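Side-chain contacts in 2-dehydropantoate 2-reductase, putative (Enterococcus faecalis, PDB 2EW2), which probably catalyses the NADPH-dependent reduction of ketopantoate to pantoate, a step on the route to pantothenate: residues Gly12-Gly15 against Ser16-Ile20; Ala49-Gly53 against Glu54-Ala58; Asp169-Lys173 against Ala174-Pro178; Leu31-Trp35 against Pro36-Glu40; Gln85-Asp88 against Ala89-Ala93. All blocks are in the same frame, centred on the assembly; numbering follows the deposited sequence. Where two conformers were deposited one is given.

From the N terminus the contacts follow in series as 1, 4, 2, 5 and 3; each is a local turn of continuous chain, and none nests in or crosses another. Contact 1 opens helix 13-24, contact 4 turns from strand 28-32 into helix 36-45, and contact 2 closes a hairpin. Contact 5 is one stretch of helix 84-94, while contact 3 leaves helix 161-173 for strand 178-180. Contact 1 touches three of the others: Ile20 packs on Ala49, Phe51 and Val56 of contact 2, Leu18 on Leu176 of contact 3, and Gly12 lies by Asp33 of contact 4. Contact 5 meets contact 4 through Met90 and Ile32. Together they tie helices to both sheets.

Contact 1: residues Gly12-Gly15 against Ser16-Ile20; sequences GAMG and SRLGI
Leu18 overlaps the selenomethionine Met14 from one helical turn further on, its CD2 branch standing 4.3 Å from Met14 SE. The touch is loose, and a second one joins it from the residue before, where Arg17 CD comes 4.4 Å from the same selenium atom. Met14 starts with CG opposite its own backbone nitrogen (chi1 -177°); chi2 then bends the chain at SE, and chi3 turns the terminal methyl. Leu18 CG also lies 3.5 Å from Met14 O, the carbonyl that accepts Leu18 N.

At the start of the helix the grip is polar. Gly12 is the N-cap, and its carbonyl receives Ser16 N at 2.8 Å. Ser16 OG turns back to the same oxygen, 2.9 Å from Gly12 O, with chi1 of -69° placing the hydroxyl beside the backbone nitrogen; Ala11 O is a second acceptor within reach, and which of the two carbonyls takes the proton is not settled. Regular bonds then continue, with Arg17 N giving to Ala13 O and Gly19 N to Gly15 O. Gly12 and Gly15 fit the glycine pattern of a Rossmann-type nucleotide-binding turn, consistent with the predicted use of NADPH.

Beyond CD the Arg17 chain bends at chi3 and its end leads away, NE hydrogen-bonding to Thr134 O. The helix connects strands 5-9 and 28-32 in a beta-alpha-beta unit, and the side chains of Ser16 and Arg17 pack on strands 47-51 and 142-145.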
loop_
_atom_site.group_PDB
_atom_site.type_symbol
_atom_site.label_atom_id
_atom_site.label_comp_id
_atom_site.label_asym_id
_atom_site.label_seq_id
_atom_site.Cartn_x
_atom_site.Cartn_y
_atom_site.Cartn_z
ATOM N N GLY B 12 6.295 27.839 -23.111
ATOM C CA GLY B 12 6.878 28.413 -21.898
ATOM C C GLY B 12 8.329 28.782 -22.156
ATOM O O GLY B 12 8.758 28.865 -23.301
ATOM N N ALA B 13 9.101 28.988 -21.099
ATOM C CA ALA B 13 10.495 29.381 -21.255
ATOM C C ALA B 13 11.295 28.419 -22.158
ATOM O O ALA B 13 11.976 28.861 -23.089
ATOM C CB ALA B 13 11.159 29.543 -19.886
HETATM N N MSE B 14 11.223 27.118 -21.877
HETATM C CA MSE B 14 11.980 26.114 -22.650
HETATM C C MSE B 14 11.512 26.029 -24.113
HETATM O O MSE B 14 12.330 26.010 -25.030
HETATM C CB MSE B 14 11.895 24.722 -22.003
HETATM C CG MSE B 14 12.731 23.655 -22.725
HETATM SE SE MSE B 14 14.680 24.107 -22.731
HETATM C CE MSE B 14 14.839 24.061 -20.790
ATOM N N GLY B 15 10.199 25.962 -24.318
ATOM C CA GLY B 15 9.651 25.923 -25.672
ATOM C C GLY B 15 10.032 27.162 -26.465
ATOM O O GLY B 15 10.312 27.079 -27.665
ATOM N N SER B 16 10.024 28.309 -25.785
ATOM C CA SER B 16 10.464 29.572 -26.356
ATOM C C SER B 16 11.930 29.549 -26.764
ATOM O O SER B 16 12.282 30.044 -27.835
ATOM C CB SER B 16 10.176 30.720 -25.380
ATOM O OG SER B 16 8.779 30.929 -25.286
ATOM N N ARG B 17 12.785 28.952 -25.941
ATOM C CA ARG B 17 14.195 28.763 -26.334
ATOM C C ARG B 17 14.312 27.966 -27.614
ATOM O O ARG B 17 14.969 28.400 -28.569
ATOM C CB ARG B 17 15.025 28.075 -25.253
ATOM C CG ARG B 17 16.449 27.809 -25.747
ATOM C CD ARG B 17 17.288 27.004 -24.775
ATOM N NE ARG B 17 17.831 27.785 -23.657
ATOM C CZ ARG B 17 18.852 28.648 -23.727
ATOM N NH1 ARG B 17 19.262 29.252 -22.623
ATOM N NH2 ARG B 17 19.465 28.918 -24.877
ATOM N N LEU B 18 13.673 26.797 -27.639
ATOM C CA LEU B 18 13.720 25.939 -28.817
ATOM C C LEU B 18 13.131 26.665 -30.029
ATOM O O LEU B 18 13.685 26.599 -31.125
ATOM C CB LEU B 18 12.996 24.599 -28.569
ATOM C CG LEU B 18 13.442 23.717 -27.388
ATOM C CD1 LEU B 18 13.086 22.249 -27.606
ATOM C CD2 LEU B 18 14.908 23.854 -27.049
ATOM N N GLY B 19 12.023 27.366 -29.827
ATOM C CA GLY B 19 11.386 28.109 -30.909
ATOM C C GLY B 19 12.276 29.156 -31.566
ATOM O O GLY B 19 12.415 29.188 -32.793
ATOM N N ILE B 20 12.849 30.031 -30.747
ATOM C CA ILE B 20 13.774 31.065 -31.215
ATOM C C ILE B 20 14.963 30.486 -31.992
ATOM O O ILE B 20 15.278 30.950 -33.084
ATOM C CB ILE B 20 14.314 31.928 -30.039
ATOM C CG1 ILE B 20 13.199 32.831 -29.510
ATOM C CG2 ILE B 20 15.498 32.803 -30.518
ATOM C CD1 ILE B 20 13.479 33.485 -28.162
#

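Contact 2: residues Ala49-Gly53 against Glu54-Ala58; sequences ADFNG and EEVVA
Ala49 and Val56 exchange two backbone hydrogen bonds, Ala49 N to Val56 O at 2.7 Å and Val56 N to Ala49 O at 2.8 Å, as an antiparallel hydrogen-bonded pair. The next such pair, Phe51 with Glu54, also bonds both ways, though unevenly: Phe51 N reaches Glu54 O at 2.7 Å, whereas Glu54 N, 3.1 Å from Phe51 O, approaches from well above the carbonyl plane, at the turn end of the hairpin. Between them the non-hydrogen-bonded pair Asp50 and Glu55 brings Glu55 CA within 3.3 Å of Ala49 O in a CA-H...O contact.

Apolar contact lies on the face that carries Ala49, Phe51 and Val56. The CG2 branch of Val56 leans diagonally over to Phe51 CB at 3.8 Å and only grazes the ring at CD2. Val56 points this branch beside its backbone nitrogen because CG1 takes the place opposite (chi1 167°). Ile20 and Gln24 of helix 13-24 help to cover this face.

The polar side-chain contribution is slight. Asp50, on the other face, swings OD1 to the turn and takes a weak, bent bond from Gly53 N at 3.3 Å.

Asn52 and Gly53, both with positive phi, form the corners of a type I' turn. The N-to-C directions of the two short segments are 137° apart, so the antiparallel pair is twisted. This is the classic two-residue beta hairpin, here with strand 54-58 an outermost strand of the four-stranded sheet within this chain.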
loop_
_atom_site.group_PDB
_atom_site.type_symbol
_atom_site.label_atom_id
_atom_site.label_comp_id
_atom_site.label_asym_id
_atom_site.label_seq_id
_atom_site.Cartn_x
_atom_site.Cartn_y
_atom_site.Cartn_z
ATOM N N ALA B 49 13.586 37.625 -26.502
ATOM C CA ALA B 49 14.550 36.941 -25.663
ATOM C C ALA B 49 15.722 37.842 -25.296
ATOM O O ALA B 49 16.252 38.573 -26.138
ATOM C CB ALA B 49 15.058 35.700 -26.344
ATOM N N ASP B 50 16.096 37.797 -24.022
ATOM C CA ASP B 50 17.395 38.260 -23.594
ATOM C C ASP B 50 18.300 37.046 -23.703
ATOM O O ASP B 50 18.376 36.221 -22.794
ATOM C CB ASP B 50 17.341 38.809 -22.165
ATOM C CG ASP B 50 18.711 39.177 -21.626
ATOM O OD1 ASP B 50 19.720 39.081 -22.372
ATOM O OD2 ASP B 50 18.780 39.553 -20.441
ATOM N N PHE B 51 18.974 36.956 -24.844
ATOM C CA PHE B 51 19.679 35.764 -25.263
ATOM C C PHE B 51 21.170 35.998 -25.081
ATOM O O PHE B 51 21.792 36.647 -25.914
ATOM C CB PHE B 51 19.374 35.515 -26.748
ATOM C CG PHE B 51 19.554 34.096 -27.190
ATOM C CD1 PHE B 51 20.504 33.270 -26.597
ATOM C CD2 PHE B 51 18.770 33.587 -28.225
ATOM C CE1 PHE B 51 20.677 31.960 -27.015
ATOM C CE2 PHE B 51 18.934 32.275 -28.656
ATOM C CZ PHE B 51 19.890 31.458 -28.047
ATOM N N ASN B 52 21.732 35.467 -23.997
ATOM C CA ASN B 52 23.143 35.671 -23.657
ATOM C C ASN B 52 23.551 37.159 -23.703
ATOM O O ASN B 52 24.544 37.521 -24.347
ATOM C CB ASN B 52 24.065 34.837 -24.575
ATOM C CG ASN B 52 23.726 33.339 -24.587
ATOM O OD1 ASN B 52 24.043 32.650 -25.550
ATOM N ND2 ASN B 52 23.103 32.837 -23.524
ATOM N N GLY B 53 22.761 38.012 -23.049
ATOM C CA GLY B 53 23.036 39.450 -22.992
ATOM C C GLY B 53 22.581 40.285 -24.183
ATOM O O GLY B 53 22.638 41.519 -24.130
ATOM N N GLU B 54 22.136 39.638 -25.258
ATOM C CA GLU B 54 21.667 40.354 -26.455
ATOM C C GLU B 54 20.176 40.163 -26.617
ATOM O O GLU B 54 19.672 39.045 -26.468
ATOM C CB GLU B 54 22.356 39.845 -27.729
ATOM C CG GLU B 54 23.885 39.860 -27.706
ATOM C CD GLU B 54 24.508 39.636 -29.091
ATOM O OE1 GLU B 54 24.293 38.550 -29.692
ATOM O OE2 GLU B 54 25.224 40.550 -29.571
ATOM N N GLU B 55 19.472 41.241 -26.947
ATOM C CA GLU B 55 18.056 41.138 -27.264
ATOM C C GLU B 55 17.840 40.523 -28.647
ATOM O O GLU B 55 18.374 40.996 -29.640
ATOM C CB GLU B 55 17.352 42.489 -27.151
ATOM C CG GLU B 55 15.940 42.488 -27.744
ATOM C CD GLU B 55 15.010 43.452 -27.054
ATOM O OE1 GLU B 55 14.437 44.319 -27.749
ATOM O OE2 GLU B 55 14.854 43.346 -25.816
ATOM N N VAL B 56 17.071 39.445 -28.678
ATOM C CA VAL B 56 16.670 38.788 -29.906
ATOM C C VAL B 56 15.143 38.819 -29.938
ATOM O O VAL B 56 14.493 38.520 -28.928
ATOM C CB VAL B 56 17.178 37.327 -29.926
ATOM C CG1 VAL B 56 16.511 36.514 -31.031
ATOM C CG2 VAL B 56 18.694 37.298 -30.084
ATOM N N VAL B 57 14.577 39.210 -31.080
ATOM C CA VAL B 57 13.119 39.206 -31.263
ATOM C C VAL B 57 12.778 38.257 -32.412
ATOM O O VAL B 57 13.443 38.263 -33.445
ATOM C CB VAL B 57 12.546 40.626 -31.524
ATOM C CG1 VAL B 57 11.037 40.592 -31.675
ATOM C CG2 VAL B 57 12.938 41.605 -30.397
ATOM N N ALA B 58 11.758 37.423 -32.222
ATOM C CA ALA B 58 11.345 36.472 -33.251
ATOM C C ALA B 58 9.855 36.625 -33.456
ATOM O O ALA B 58 9.075 36.409 -32.534
ATOM C CB ALA B 58 11.694 35.046 -32.843
#

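Contact 3: residues Asp169-Lys173 against Ala174-Pro178; sequences DVFQK and AGLNP
Phe171 presents one face of its ring to Leu176, whose CD1 methyl stands 4.1 Å from the ring centroid and only 18° off the normal, a CH-pi contact shifted somewhat toward the CG side. At the edge, near the ring plane, comes Pro178 CB, and the proline packs more closely still on the stem of the same side chain, with CG 3.5 Å from Phe171 CB. The amide of Gln172 is the other flat group. Its chain starts opposite the backbone nitrogen and then bends at chi2 (65°), which brings OE1 alongside the CD-CG edge of the proline, 3.6 Å from Pro178 CD. A water donates to both Gln172 OE1 and Pro178 O, and so fastens the amide to the backbone beyond the helix.

The helix ends in a Schellman motif. Leu176 N reaches back to Phe171 O at 3.0 Å and Gly175 N to Gln172 O at 3.1 Å; the positive phi of Gly175 (79°) turns the chain out of the helix. Gln172 O is held a second time by another water, which also accepts from Asn177 N and donates to Asn177 OD1. Asn177 ND2 bonds to Gly149 O.

Helix 161-173 is thus capped and redirected into strand 178-180, at one edge of the large mixed sheet within this chain. Phe171 and Ala174 both lie against Leu22 of helix 13-24, while Leu176 reaches Leu18 and Met21 of the same helix.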
loop_
_atom_site.group_PDB
_atom_site.type_symbol
_atom_site.label_atom_id
_atom_site.label_comp_id
_atom_site.label_asym_id
_atom_site.label_seq_id
_atom_site.Cartn_x
_atom_site.Cartn_y
_atom_site.Cartn_z
ATOM N N ASP B 169 20.191 16.427 -37.039
ATOM C CA ASP B 169 20.787 17.328 -38.036
ATOM C C ASP B 169 20.191 18.735 -37.972
ATOM O O ASP B 169 20.922 19.729 -37.917
ATOM C CB ASP B 169 20.618 16.756 -39.449
ATOM C CG ASP B 169 21.467 15.529 -39.693
ATOM O OD1 ASP B 169 22.418 15.281 -38.913
ATOM O OD2 ASP B 169 21.191 14.804 -40.678
ATOM N N VAL B 170 18.866 18.809 -37.985
ATOM C CA VAL B 170 18.153 20.088 -37.849
ATOM C C VAL B 170 18.515 20.848 -36.561
ATOM O O VAL B 170 18.868 22.043 -36.607
ATOM C CB VAL B 170 16.618 19.900 -37.955
ATOM C CG1 VAL B 170 15.901 21.220 -37.649
ATOM C CG2 VAL B 170 16.245 19.400 -39.372
ATOM N N PHE B 171 18.475 20.141 -35.428
ATOM C CA PHE B 171 18.836 20.706 -34.125
ATOM C C PHE B 171 20.298 21.134 -34.068
ATOM O O PHE B 171 20.646 22.076 -33.352
ATOM C CB PHE B 171 18.588 19.669 -33.019
ATOM C CG PHE B 171 17.144 19.555 -32.597
ATOM C CD1 PHE B 171 16.113 19.985 -33.429
ATOM C CD2 PHE B 171 16.817 18.978 -31.373
ATOM C CE1 PHE B 171 14.765 19.876 -33.036
ATOM C CE2 PHE B 171 15.486 18.852 -30.979
ATOM C CZ PHE B 171 14.462 19.307 -31.816
ATOM N N GLN B 172 21.155 20.423 -34.798
ATOM C CA GLN B 172 22.588 20.735 -34.804
ATOM C C GLN B 172 22.838 22.110 -35.414
ATOM O O GLN B 172 23.574 22.937 -34.862
ATOM C CB GLN B 172 23.366 19.673 -35.582
ATOM C CG GLN B 172 24.853 20.009 -35.757
ATOM C CD GLN B 172 25.563 20.024 -34.433
ATOM O OE1 GLN B 172 25.292 19.185 -33.568
ATOM N NE2 GLN B 172 26.474 20.984 -34.251
ATOM N N LYS B 173 22.198 22.343 -36.552
ATOM C CA LYS B 173 22.329 23.591 -37.263
ATOM C C LYS B 173 21.731 24.763 -36.483
ATOM O O LYS B 173 22.198 25.889 -36.612
ATOM C CB LYS B 173 21.728 23.447 -38.654
ATOM C CG LYS B 173 22.604 22.585 -39.549
ATOM C CD LYS B 173 21.882 22.118 -40.789
ATOM C CE LYS B 173 22.697 21.047 -41.482
ATOM N NZ LYS B 173 21.838 20.193 -42.353
ATOM N N ALA B 174 20.746 24.475 -35.629
ATOM C CA ALA B 174 20.111 25.476 -34.782
ATOM C C ALA B 174 20.876 25.753 -33.490
ATOM O O ALA B 174 20.437 26.576 -32.690
ATOM C CB ALA B 174 18.668 25.062 -34.466
ATOM N N GLY B 175 21.996 25.064 -33.282
ATOM C CA GLY B 175 22.852 25.278 -32.107
ATOM C C GLY B 175 22.362 24.613 -30.827
ATOM O O GLY B 175 22.802 24.949 -29.726
ATOM N N LEU B 176 21.456 23.643 -30.961
ATOM C CA LEU B 176 20.848 23.029 -29.785
ATOM C C LEU B 176 21.698 21.934 -29.160
ATOM O O LEU B 176 21.310 21.367 -28.141
ATOM C CB LEU B 176 19.440 22.531 -30.117
ATOM C CG LEU B 176 18.338 23.592 -30.193
ATOM C CD1 LEU B 176 17.136 23.071 -30.929
ATOM C CD2 LEU B 176 17.945 24.004 -28.778
ATOM N N ASN B 177 22.870 21.656 -29.743
ATOM C CA ASN B 177 23.781 20.586 -29.271
ATOM C C ASN B 177 23.107 19.204 -29.081
ATOM O O ASN B 177 23.229 18.576 -28.021
ATOM C CB ASN B 177 24.551 20.995 -28.000
ATOM C CG ASN B 177 25.570 22.117 -28.245
ATOM O OD1 ASN B 177 26.247 22.167 -29.282
ATOM N ND2 ASN B 177 25.673 23.022 -27.288
ATOM N N PRO B 178 22.436 18.703 -30.135
ATOM C CA PRO B 178 21.746 17.418 -30.046
ATOM C C PRO B 178 22.690 16.235 -30.143
ATOM O O PRO B 178 23.785 16.360 -30.698
ATOM C CB PRO B 178 20.868 17.436 -31.288
ATOM C CG PRO B 178 21.706 18.149 -32.283
ATOM C CD PRO B 178 22.300 19.289 -31.484
HETATM O O HOH W 1 24.368 22.400 -31.983
HETATM O O HOH W 2 25.653 18.120 -31.252
#

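Contact 4: residues Leu31-Trp35 against Pro36-Glu40; sequences LIDQW and PAHIE
Trp35 and His38 hold their rings nearly parallel, planes 18° apart, yet slid so far that they barely overlap: the six-membered ring and the imidazole have centroids 5.5 Å apart. Trp35 CE3 and His38 CB touch, at 3.4 Å. With Trp35 CG opposite its backbone nitrogen (chi1 -173°), the indole meets the Ala37 methyl over one face, CB 4.2 Å from the centroid of the five-membered ring, a CH-pi contact. Pro36, crossing Trp35 at about a right angle, brings CD to 3.7 Å from Trp35 CD1.

Trp35 is the N-cap of helix 36-45, and its carbonyl takes Ile39 N at 3.1 Å, plus a weak bond from His38 N. Asp33 makes an Asx turn, OD1 accepting Trp35 N at 3.0 Å from the anti side and out of the carboxylate plane. This is the step from strand 28-32 into the next helix of a Rossmann-type domain.

Asp33 and His38 stand roughly crosswise, carboxylate and ring 63° apart, with His38 CD2 3.7 Å from Asp33 OD1. Both reach Ala11, in what looks like the fold's glycine-rich turn: Asp33 OD2 bonds to Ala11 N, His38 NE2 to Ala11 O. Gly141 N holds His38 ND1.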
loop_
_atom_site.group_PDB
_atom_site.type_symbol
_atom_site.label_atom_id
_atom_site.label_comp_id
_atom_site.label_asym_id
_atom_site.label_seq_id
_atom_site.Cartn_x
_atom_site.Cartn_y
_atom_site.Cartn_z
ATOM N N LEU B 31 4.189 28.438 -32.575
ATOM C CA LEU B 31 4.047 28.230 -31.136
ATOM C C LEU B 31 2.591 27.947 -30.770
ATOM O O LEU B 31 1.678 28.585 -31.287
ATOM C CB LEU B 31 4.534 29.460 -30.371
ATOM C CG LEU B 31 5.937 29.981 -30.686
ATOM C CD1 LEU B 31 6.172 31.345 -29.997
ATOM C CD2 LEU B 31 7.013 28.968 -30.276
ATOM N N ILE B 32 2.383 26.978 -29.884
ATOM C CA ILE B 32 1.054 26.699 -29.357
ATOM C C ILE B 32 1.114 26.786 -27.838
ATOM O O ILE B 32 1.953 26.142 -27.203
ATOM C CB ILE B 32 0.538 25.308 -29.819
ATOM C CG1 ILE B 32 0.534 25.236 -31.355
ATOM C CG2 ILE B 32 -0.857 25.044 -29.282
ATOM C CD1 ILE B 32 0.868 23.887 -31.869
ATOM N N ASP B 33 0.224 27.591 -27.263
ATOM C CA ASP B 33 0.278 27.863 -25.822
ATOM C C ASP B 33 -1.083 28.227 -25.268
ATOM O O ASP B 33 -1.897 28.826 -25.960
ATOM C CB ASP B 33 1.254 29.004 -25.531
ATOM C CG ASP B 33 1.797 28.953 -24.121
ATOM O OD1 ASP B 33 1.257 29.690 -23.282
ATOM O OD2 ASP B 33 2.735 28.159 -23.845
ATOM N N GLN B 34 -1.283 27.924 -23.990
ATOM C CA GLN B 34 -2.570 28.087 -23.324
ATOM C C GLN B 34 -2.689 29.396 -22.530
ATOM O O GLN B 34 -3.756 29.684 -21.969
ATOM C CB GLN B 34 -2.842 26.863 -22.429
ATOM C CG GLN B 34 -2.713 25.534 -23.198
ATOM C CD GLN B 34 -2.913 24.298 -22.335
ATOM O OE1 GLN B 34 -2.020 23.455 -22.219
ATOM N NE2 GLN B 34 -4.083 24.186 -21.725
ATOM N N TRP B 35 -1.617 30.193 -22.506
ATOM C CA TRP B 35 -1.556 31.401 -21.663
ATOM C C TRP B 35 -1.901 32.651 -22.472
ATOM O O TRP B 35 -1.102 33.088 -23.295
ATOM C CB TRP B 35 -0.166 31.522 -21.008
ATOM C CG TRP B 35 -0.031 32.619 -19.990
ATOM C CD1 TRP B 35 -1.035 33.211 -19.277
ATOM C CD2 TRP B 35 1.189 33.241 -19.551
ATOM N NE1 TRP B 35 -0.523 34.172 -18.439
ATOM C CE2 TRP B 35 0.837 34.216 -18.586
ATOM C CE3 TRP B 35 2.544 33.072 -19.881
ATOM C CZ2 TRP B 35 1.788 35.013 -17.939
ATOM C CZ3 TRP B 35 3.493 33.884 -19.245
ATOM C CH2 TRP B 35 3.105 34.836 -18.284
ATOM N N PRO B 36 -3.106 33.217 -22.258
ATOM C CA PRO B 36 -3.576 34.333 -23.082
ATOM C C PRO B 36 -2.631 35.536 -23.145
ATOM O O PRO B 36 -2.363 36.033 -24.241
ATOM C CB PRO B 36 -4.930 34.683 -22.449
ATOM C CG PRO B 36 -5.397 33.360 -21.866
ATOM C CD PRO B 36 -4.126 32.810 -21.271
ATOM N N ALA B 37 -2.098 35.967 -21.997
ATOM C CA ALA B 37 -1.175 37.118 -21.938
ATOM C C ALA B 37 0.083 36.917 -22.791
ATOM O O ALA B 37 0.599 37.864 -23.418
ATOM C CB ALA B 37 -0.791 37.402 -20.492
ATOM N N HIS B 38 0.560 35.676 -22.802
ATOM C CA HIS B 38 1.741 35.245 -23.556
ATOM C C HIS B 38 1.440 35.322 -25.058
ATOM O O HIS B 38 2.234 35.841 -25.837
ATOM C CB HIS B 38 2.078 33.814 -23.115
ATOM C CG HIS B 38 3.440 33.325 -23.514
ATOM N ND1 HIS B 38 4.601 34.027 -23.259
ATOM C CD2 HIS B 38 3.826 32.162 -24.098
ATOM C CE1 HIS B 38 5.636 33.333 -23.703
ATOM N NE2 HIS B 38 5.195 32.193 -24.206
ATOM N N ILE B 39 0.270 34.829 -25.453
ATOM C CA ILE B 39 -0.169 34.903 -26.848
ATOM C C ILE B 39 -0.282 36.366 -27.313
ATOM O O ILE B 39 0.182 36.714 -28.396
ATOM C CB ILE B 39 -1.519 34.163 -27.054
ATOM C CG1 ILE B 39 -1.356 32.669 -26.763
ATOM C CG2 ILE B 39 -2.071 34.406 -28.466
ATOM C CD1 ILE B 39 -2.672 31.908 -26.737
ATOM N N GLU B 40 -0.880 37.209 -26.471
ATOM C CA GLU B 40 -1.091 38.633 -26.778
ATOM C C GLU B 40 0.219 39.399 -26.935
ATOM O O GLU B 40 0.360 40.183 -27.876
ATOM C CB GLU B 40 -1.982 39.303 -25.719
ATOM C CG GLU B 40 -3.398 38.716 -25.648
ATOM C CD GLU B 40 -4.199 39.140 -24.403
ATOM O OE1 GLU B 40 -3.777 40.095 -23.701
ATOM O OE2 GLU B 40 -5.270 38.522 -24.136
#

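Contact 5: residues Gln85-Asp88 against Ala89-Ala93; sequences QQLD and AMFKA
Leu87 meets Phe91 one turn on, CD1 lying 3.7 Å from Phe91 CE1. Two torsions bring the methyl there: chi1 of -171° sends CG away from the backbone nitrogen, and chi2 of 71° turns CD1 onward along the helix toward the ring. In Phe91, chi1 places the ring beside the preceding turn and chi2 of 74° turns it so that Leu87 O, which also accepts Phe91 N at 2.9 Å, lies at the edge, 3.6 Å from Phe91 CD1.

The selenomethionine Met90 bends at chi2 and again at chi3, and only its stem touches the preceding turn, CB 3.3 Å from Gln86 O; the selenium end leads off toward Ala9 of strand 5-9 and Ile32. Lys92 is extended, and its NZ is 7.0 Å from Asp88 OD2, not in contact. Near the start of the helix a water accepts from Ala89 N at 2.9 Å and donates to Gln85 O, bridging the two.

Asp88 instead directs OD1 to Lys119 in a salt bridge and to Tyr120 OH. The chemistry therefore divides the helix: Leu87, Met90 and Phe91 give it an apolar, buried side, and the carboxylate of Asp88 probably has its charge balanced by Lys119 rather than by Lys92.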
loop_
_atom_site.group_PDB
_atom_site.type_symbol
_atom_site.label_atom_id
_atom_site.label_comp_id
_atom_site.label_asym_id
_atom_site.label_seq_id
_atom_site.Cartn_x
_atom_site.Cartn_y
_atom_site.Cartn_z
ATOM N N GLN B 85 -0.354 16.790 -17.199
ATOM C CA GLN B 85 -1.755 17.001 -16.832
ATOM C C GLN B 85 -2.568 17.647 -17.959
ATOM O O GLN B 85 -3.792 17.555 -17.973
ATOM C CB GLN B 85 -1.836 17.875 -15.564
ATOM C CG GLN B 85 -1.338 17.201 -14.268
ATOM C CD GLN B 85 0.197 17.191 -14.083
ATOM O OE1 GLN B 85 0.964 17.660 -14.931
ATOM N NE2 GLN B 85 0.641 16.646 -12.946
ATOM N N GLN B 86 -1.889 18.315 -18.889
ATOM C CA GLN B 86 -2.555 18.987 -20.003
ATOM C C GLN B 86 -2.185 18.425 -21.384
ATOM O O GLN B 86 -2.679 18.908 -22.409
ATOM C CB GLN B 86 -2.249 20.478 -19.957
ATOM C CG GLN B 86 -2.918 21.197 -18.788
ATOM C CD GLN B 86 -2.038 22.272 -18.191
ATOM O OE1 GLN B 86 -1.189 22.864 -18.879
ATOM N NE2 GLN B 86 -2.228 22.537 -16.893
ATOM N N LEU B 87 -1.321 17.414 -21.401
ATOM C CA LEU B 87 -0.808 16.842 -22.636
ATOM C C LEU B 87 -1.907 16.260 -23.516
ATOM O O LEU B 87 -1.909 16.458 -24.730
ATOM C CB LEU B 87 0.229 15.749 -22.330
ATOM C CG LEU B 87 1.027 15.188 -23.513
ATOM C CD1 LEU B 87 2.026 16.243 -24.039
ATOM C CD2 LEU B 87 1.716 13.895 -23.100
ATOM N N ASP B 88 -2.830 15.515 -22.913
ATOM C CA ASP B 88 -3.853 14.875 -23.708
ATOM C C ASP B 88 -4.740 15.911 -24.390
ATOM O O ASP B 88 -4.983 15.816 -25.584
ATOM C CB ASP B 88 -4.673 13.880 -22.887
ATOM C CG ASP B 88 -5.775 13.237 -23.702
ATOM O OD1 ASP B 88 -5.516 12.216 -24.357
ATOM O OD2 ASP B 88 -6.902 13.765 -23.695
ATOM N N ALA B 89 -5.186 16.916 -23.639
ATOM C CA ALA B 89 -6.046 17.962 -24.189
ATOM C C ALA B 89 -5.317 18.808 -25.234
ATOM O O ALA B 89 -5.910 19.212 -26.225
ATOM C CB ALA B 89 -6.588 18.844 -23.074
HETATM N N MSE B 90 -4.025 19.056 -25.014
HETATM C CA MSE B 90 -3.190 19.749 -25.986
HETATM C C MSE B 90 -3.078 18.976 -27.308
HETATM O O MSE B 90 -3.222 19.557 -28.388
HETATM C CB MSE B 90 -1.789 20.012 -25.407
HETATM C CG MSE B 90 -0.736 20.393 -26.446
HETATM SE SE MSE B 90 -1.017 22.194 -27.213
HETATM C CE MSE B 90 -0.476 23.347 -25.639
ATOM N N PHE B 91 -2.836 17.673 -27.238
ATOM C CA PHE B 91 -2.674 16.922 -28.477
ATOM C C PHE B 91 -3.982 16.678 -29.225
ATOM O O PHE B 91 -4.009 16.713 -30.454
ATOM C CB PHE B 91 -1.774 15.696 -28.311
ATOM C CG PHE B 91 -0.308 16.037 -28.464
ATOM C CD1 PHE B 91 0.370 16.717 -27.453
ATOM C CD2 PHE B 91 0.364 15.764 -29.656
ATOM C CE1 PHE B 91 1.719 17.081 -27.609
ATOM C CE2 PHE B 91 1.697 16.119 -29.820
ATOM C CZ PHE B 91 2.373 16.781 -28.798
ATOM N N LYS B 92 -5.070 16.505 -28.479
ATOM C CA LYS B 92 -6.381 16.439 -29.095
ATOM C C LYS B 92 -6.657 17.717 -29.891
ATOM O O LYS B 92 -7.132 17.650 -31.019
ATOM C CB LYS B 92 -7.483 16.214 -28.067
ATOM C CG LYS B 92 -8.805 15.812 -28.738
ATOM C CD LYS B 92 -9.906 15.563 -27.751
ATOM C CE LYS B 92 -11.173 15.148 -28.515
ATOM N NZ LYS B 92 -12.398 15.349 -27.671
ATOM N N ALA B 93 -6.344 18.872 -29.308
ATOM C CA ALA B 93 -6.568 20.163 -29.960
ATOM C C ALA B 93 -5.708 20.416 -31.200
ATOM O O ALA B 93 -6.149 21.097 -32.138
ATOM C CB ALA B 93 -6.373 21.299 -28.949
HETATM O O HOH W 3 -5.212 16.819 -20.748
#